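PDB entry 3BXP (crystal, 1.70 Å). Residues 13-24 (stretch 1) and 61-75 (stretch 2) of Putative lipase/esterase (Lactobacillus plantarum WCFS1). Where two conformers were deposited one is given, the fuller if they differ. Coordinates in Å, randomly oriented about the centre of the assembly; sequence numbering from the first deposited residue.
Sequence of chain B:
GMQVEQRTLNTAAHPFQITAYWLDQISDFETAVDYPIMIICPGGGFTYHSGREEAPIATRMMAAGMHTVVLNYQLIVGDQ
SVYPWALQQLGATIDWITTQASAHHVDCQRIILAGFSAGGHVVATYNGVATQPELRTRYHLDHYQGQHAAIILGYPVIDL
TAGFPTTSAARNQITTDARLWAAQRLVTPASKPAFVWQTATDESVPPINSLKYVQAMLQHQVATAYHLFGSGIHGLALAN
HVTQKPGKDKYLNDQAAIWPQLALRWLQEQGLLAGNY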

# COMPACT_ATOMS: atom_id res chain seq x y z
N ALA B 13 16.38 -16.73 -30.70
CA ALA B 13 15.89 -18.00 -31.24
C ALA B 13 14.74 -18.51 -30.40
O ALA B 13 14.48 -19.71 -30.35
CB ALA B 13 17.02 -19.08 -31.31
N HIS B 14 14.04 -17.60 -29.75
CA HIS B 14 12.83 -17.98 -28.98
C HIS B 14 11.70 -17.06 -29.42
O HIS B 14 11.50 -15.98 -28.84
CB HIS B 14 13.06 -17.82 -27.48
CG HIS B 14 13.88 -18.94 -26.88
ND1 HIS B 14 15.23 -19.05 -27.09
CD2 HIS B 14 13.52 -19.96 -26.08
CE1 HIS B 14 15.67 -20.15 -26.49
NE2 HIS B 14 14.66 -20.70 -25.83
N PRO B 15 10.97 -17.47 -30.46
CA PRO B 15 9.86 -16.66 -30.98
C PRO B 15 8.77 -16.48 -29.97
O PRO B 15 8.64 -17.30 -29.06
CB PRO B 15 9.33 -17.52 -32.13
CG PRO B 15 10.48 -18.33 -32.54
CD PRO B 15 11.21 -18.66 -31.29
N PHE B 16 8.01 -15.40 -30.12
CA PHE B 16 6.96 -15.05 -29.18
C PHE B 16 5.92 -14.19 -29.84
O PHE B 16 6.21 -13.48 -30.81
CB PHE B 16 7.51 -14.30 -27.97
CG PHE B 16 8.21 -13.01 -28.31
CD1 PHE B 16 9.50 -13.03 -28.81
CD2 PHE B 16 7.59 -11.77 -28.10
CE1 PHE B 16 10.16 -11.87 -29.13
CE2 PHE B 16 8.26 -10.61 -28.43
CZ PHE B 16 9.53 -10.64 -28.92
N GLN B 17 4.70 -14.26 -29.33
CA GLN B 17 3.61 -13.50 -29.91
C GLN B 17 3.18 -12.29 -29.11
O GLN B 17 3.04 -12.30 -27.89
CB GLN B 17 2.43 -14.41 -30.18
CG GLN B 17 2.72 -15.34 -31.35
CD GLN B 17 1.66 -16.38 -31.50
OE1 GLN B 17 1.03 -16.76 -30.52
NE2 GLN B 17 1.44 -16.85 -32.73
N ILE B 18 2.93 -11.25 -29.88
CA ILE B 18 2.46 -10.00 -29.31
C ILE B 18 1.20 -9.59 -30.06
O ILE B 18 1.00 -9.95 -31.24
CB ILE B 18 3.51 -8.90 -29.45
CG1 ILE B 18 3.64 -8.48 -30.93
CG2 ILE B 18 4.84 -9.32 -28.78
CD1 ILE B 18 4.49 -7.19 -31.14
N THR B 19 0.35 -8.83 -29.40
CA THR B 19 -0.74 -8.09 -30.07
C THR B 19 -0.58 -6.63 -29.70
O THR B 19 -0.55 -6.27 -28.51
CB THR B 19 -2.12 -8.60 -29.63
OG1 THR B 19 -2.24 -9.97 -30.00
CG2 THR B 19 -3.27 -7.81 -30.29
N ALA B 20 -0.54 -5.78 -30.72
CA ALA B 20 -0.54 -4.33 -30.51
C ALA B 20 -1.90 -3.74 -30.75
O ALA B 20 -2.62 -4.09 -31.68
CB ALA B 20 0.48 -3.63 -31.40
N TYR B 21 -2.26 -2.87 -29.84
CA TYR B 21 -3.50 -2.11 -29.96
C TYR B 21 -3.13 -0.64 -30.06
O TYR B 21 -2.78 0.00 -29.07
CB TYR B 21 -4.35 -2.35 -28.73
CG TYR B 21 -4.69 -3.79 -28.49
CD1 TYR B 21 -5.79 -4.38 -29.11
CD2 TYR B 21 -3.92 -4.56 -27.65
CE1 TYR B 21 -6.10 -5.71 -28.86
CE2 TYR B 21 -4.25 -5.90 -27.39
CZ TYR B 21 -5.34 -6.44 -28.01
OH TYR B 21 -5.65 -7.75 -27.74
N TRP B 22 -3.19 -0.15 -31.30
CA TRP B 22 -2.77 1.19 -31.63
C TRP B 22 -3.94 2.12 -31.55
O TRP B 22 -4.90 2.00 -32.30
CB TRP B 22 -2.14 1.24 -33.03
CG TRP B 22 -1.02 0.35 -33.28
CD1 TRP B 22 -0.96 -0.67 -34.22
CD2 TRP B 22 0.27 0.35 -32.62
NE1 TRP B 22 0.26 -1.27 -34.17
CE2 TRP B 22 1.03 -0.70 -33.19
CE3 TRP B 22 0.84 1.11 -31.60
CZ2 TRP B 22 2.34 -0.98 -32.80
CZ3 TRP B 22 2.13 0.81 -31.18
CH2 TRP B 22 2.88 -0.20 -31.81
N LEU B 23 -3.87 3.04 -30.61
CA LEU B 23 -4.92 4.08 -30.51
C LEU B 23 -4.89 5.01 -31.72
O LEU B 23 -3.84 5.50 -32.09
CB LEU B 23 -4.73 4.86 -29.20
CG LEU B 23 -5.85 5.78 -28.73
CD1 LEU B 23 -7.14 5.03 -28.59
CD2 LEU B 23 -5.41 6.42 -27.39
N ASP B 24 -6.06 5.24 -32.32
CA ASP B 24 -6.19 6.23 -33.38
C ASP B 24 -5.94 7.66 -32.90
O ASP B 24 -6.22 8.04 -31.71
CB ASP B 24 -7.59 6.24 -34.02
CG ASP B 24 -7.89 4.98 -34.82
OD1 ASP B 24 -6.96 4.26 -35.18
OD2 ASP B 24 -9.09 4.76 -35.12
N MSE B 61 -7.05 1.05 -19.80
CA MSE B 61 -5.83 1.86 -19.93
C MSE B 61 -5.89 2.65 -21.22
O MSE B 61 -5.61 3.85 -21.24
CB MSE B 61 -4.56 1.01 -19.87
CG MSE B 61 -4.21 0.56 -18.44
SE MSE B 61 -4.47 1.67 -16.84
CE MSE B 61 -6.39 1.51 -16.60
N MSE B 62 -6.35 2.00 -22.29
CA MSE B 62 -6.50 2.69 -23.56
C MSE B 62 -7.47 3.84 -23.49
O MSE B 62 -7.21 4.89 -24.09
CB MSE B 62 -6.87 1.75 -24.66
CG MSE B 62 -5.73 0.79 -24.86
SE MSE B 62 -6.01 -0.24 -26.35
CE MSE B 62 -5.59 1.12 -27.69
N ALA B 63 -8.58 3.65 -22.77
CA ALA B 63 -9.59 4.70 -22.67
C ALA B 63 -9.00 5.94 -22.03
O ALA B 63 -9.53 7.06 -22.18
CB ALA B 63 -10.85 4.21 -21.89
N ALA B 64 -7.88 5.76 -21.32
CA ALA B 64 -7.18 6.90 -20.73
C ALA B 64 -6.27 7.66 -21.72
O ALA B 64 -5.72 8.72 -21.39
CB ALA B 64 -6.34 6.47 -19.50
N GLY B 65 -6.12 7.13 -22.92
CA GLY B 65 -5.25 7.74 -23.95
C GLY B 65 -3.86 7.15 -24.08
O GLY B 65 -2.86 7.87 -24.13
N MSE B 66 -3.81 5.83 -24.12
CA MSE B 66 -2.56 5.10 -24.28
C MSE B 66 -2.69 4.00 -25.30
O MSE B 66 -3.76 3.41 -25.48
CB MSE B 66 -2.16 4.49 -22.95
CG MSE B 66 -1.99 5.53 -21.88
SE MSE B 66 -1.45 4.61 -20.23
CE MSE B 66 -1.73 3.07 -20.74
N HIS B 67 -1.58 3.69 -25.93
CA HIS B 67 -1.49 2.46 -26.71
C HIS B 67 -1.25 1.29 -25.74
O HIS B 67 -0.77 1.53 -24.62
CB HIS B 67 -0.29 2.51 -27.59
CG HIS B 67 -0.26 3.59 -28.60
ND1 HIS B 67 -1.17 3.69 -29.62
CD2 HIS B 67 0.66 4.58 -28.79
CE1 HIS B 67 -0.81 4.70 -30.41
NE2 HIS B 67 0.29 5.25 -29.93
N THR B 68 -1.60 0.06 -26.16
CA THR B 68 -1.18 -1.09 -25.38
C THR B 68 -0.67 -2.18 -26.25
O THR B 68 -1.10 -2.36 -27.37
CB THR B 68 -2.30 -1.59 -24.46
OG1 THR B 68 -3.38 -2.13 -25.23
CG2 THR B 68 -2.78 -0.45 -23.57
N VAL B 69 0.30 -2.93 -25.72
CA VAL B 69 0.84 -4.13 -26.42
C VAL B 69 0.82 -5.24 -25.39
O VAL B 69 1.27 -5.04 -24.26
CB VAL B 69 2.30 -3.92 -26.94
CG1 VAL B 69 2.98 -5.27 -27.44
CG2 VAL B 69 2.36 -2.84 -28.07
N VAL B 70 0.30 -6.40 -25.77
CA VAL B 70 0.36 -7.58 -24.89
C VAL B 70 1.45 -8.48 -25.39
O VAL B 70 1.50 -8.77 -26.58
CB VAL B 70 -1.01 -8.31 -24.85
CG1 VAL B 70 -0.89 -9.59 -23.97
CG2 VAL B 70 -2.14 -7.35 -24.31
N LEU B 71 2.35 -8.84 -24.46
CA LEU B 71 3.57 -9.62 -24.70
C LEU B 71 3.40 -11.00 -24.09
O LEU B 71 3.36 -11.15 -22.89
CB LEU B 71 4.78 -8.93 -24.10
CG LEU B 71 6.01 -9.89 -24.02
CD1 LEU B 71 6.44 -10.51 -25.35
CD2 LEU B 71 7.13 -9.09 -23.31
N ASN B 72 3.23 -12.01 -24.95
CA ASN B 72 3.13 -13.38 -24.51
C ASN B 72 4.51 -14.00 -24.37
O ASN B 72 4.98 -14.64 -25.24
CB ASN B 72 2.27 -14.15 -25.52
CG ASN B 72 0.75 -14.05 -25.24
OD1 ASN B 72 0.26 -13.35 -24.34
ND2 ASN B 72 -0.01 -14.83 -26.00
N TYR B 73 5.14 -13.75 -23.24
CA TYR B 73 6.55 -14.08 -22.97
C TYR B 73 6.71 -15.61 -22.83
O TYR B 73 5.76 -16.36 -22.61
CB TYR B 73 7.05 -13.30 -21.73
CG TYR B 73 6.16 -13.59 -20.57
CD1 TYR B 73 6.30 -14.77 -19.86
CD2 TYR B 73 5.12 -12.72 -20.20
CE1 TYR B 73 5.44 -15.12 -18.81
CE2 TYR B 73 4.23 -13.06 -19.15
CZ TYR B 73 4.39 -14.25 -18.47
OH TYR B 73 3.49 -14.60 -17.47
N GLN B 74 7.95 -16.05 -22.92
CA GLN B 74 8.29 -17.46 -22.82
C GLN B 74 7.66 -18.15 -21.62
O GLN B 74 7.82 -17.71 -20.46
CB GLN B 74 9.81 -17.57 -22.69
CG GLN B 74 10.35 -18.92 -22.80
CD GLN B 74 10.07 -19.53 -24.14
OE1 GLN B 74 10.45 -18.99 -25.16
NE2 GLN B 74 9.40 -20.68 -24.14
N LEU B 75 7.10 -19.33 -21.87
CA LEU B 75 6.54 -20.16 -20.80
C LEU B 75 7.38 -21.43 -20.67
O LEU B 75 8.31 -21.68 -21.47
CB LEU B 75 5.12 -20.59 -21.16
CG LEU B 75 4.14 -19.46 -21.41
CD1 LEU B 75 2.80 -20.02 -21.90
CD2 LEU B 75 4.04 -18.63 -20.11
O HOH W 1 10.06 -19.25 -27.79
O HOH W 2 4.43 -16.37 -27.31
O HOH W 3 0.54 -16.86 -27.64

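Two strands, one running through Gln 17 to Leu 23 and the other through His 67 to Leu 71, pair antiparallel, and the backbone ladder between them supplies most of the direct polar contacts. Tyr 21 and Thr 68 face each other as a hydrogen-bonded pair: Tyr 21 N donates to Thr 68 O (2.8 Å) and Thr 68 N to Tyr 21 O (3.1 Å). Two residues along, Thr 19 and Val 70 repeat the pattern, with Val 70 N to Thr 19 O at 2.9 Å and Thr 19 N to Val 70 O at 3.0 Å. Asn 72 N continues the series to Gln 17 O (3.0 Å), but here the return bond is replaced by a water, which accepts from Gln 17 N (2.9 Å) and donates to Asn 72 O (2.8 Å). A second water links the side chains of this pair, donating to Gln 17 OE1 (2.9 Å) and accepting from Asn 72 ND2 (2.7 Å). At the other end a side chain takes over from the backbone: Leu 23 N donates to His 67 ND1 (2.9 Å), so ND1 serves as acceptor and carries no proton. The same imidazole offers a face to the edge of Trp 22, planes at 81°.

Side chains alternate across the sheet. On one face Ala 20 CB meets Val 69 CG2 (3.9 Å) and Ile 18 CG2 meets Leu 71 CD1 (4.0 Å); Phe 16 CD2 presses on the same Leu 71 CD1 at 3.2 Å, a tight apolar contact. On the other, Tyr 21 CE2 lies 4.0 Å from Val 70 CG2, which approaches the ring edge. Selenomethionine Met 62 reaches from the helix, its SE 3.6 Å from Tyr 21 CB and its CE 4.1 Å from Leu 23 CB. Leu 23 CD2 packs against Gly 65 CA (3.7 Å).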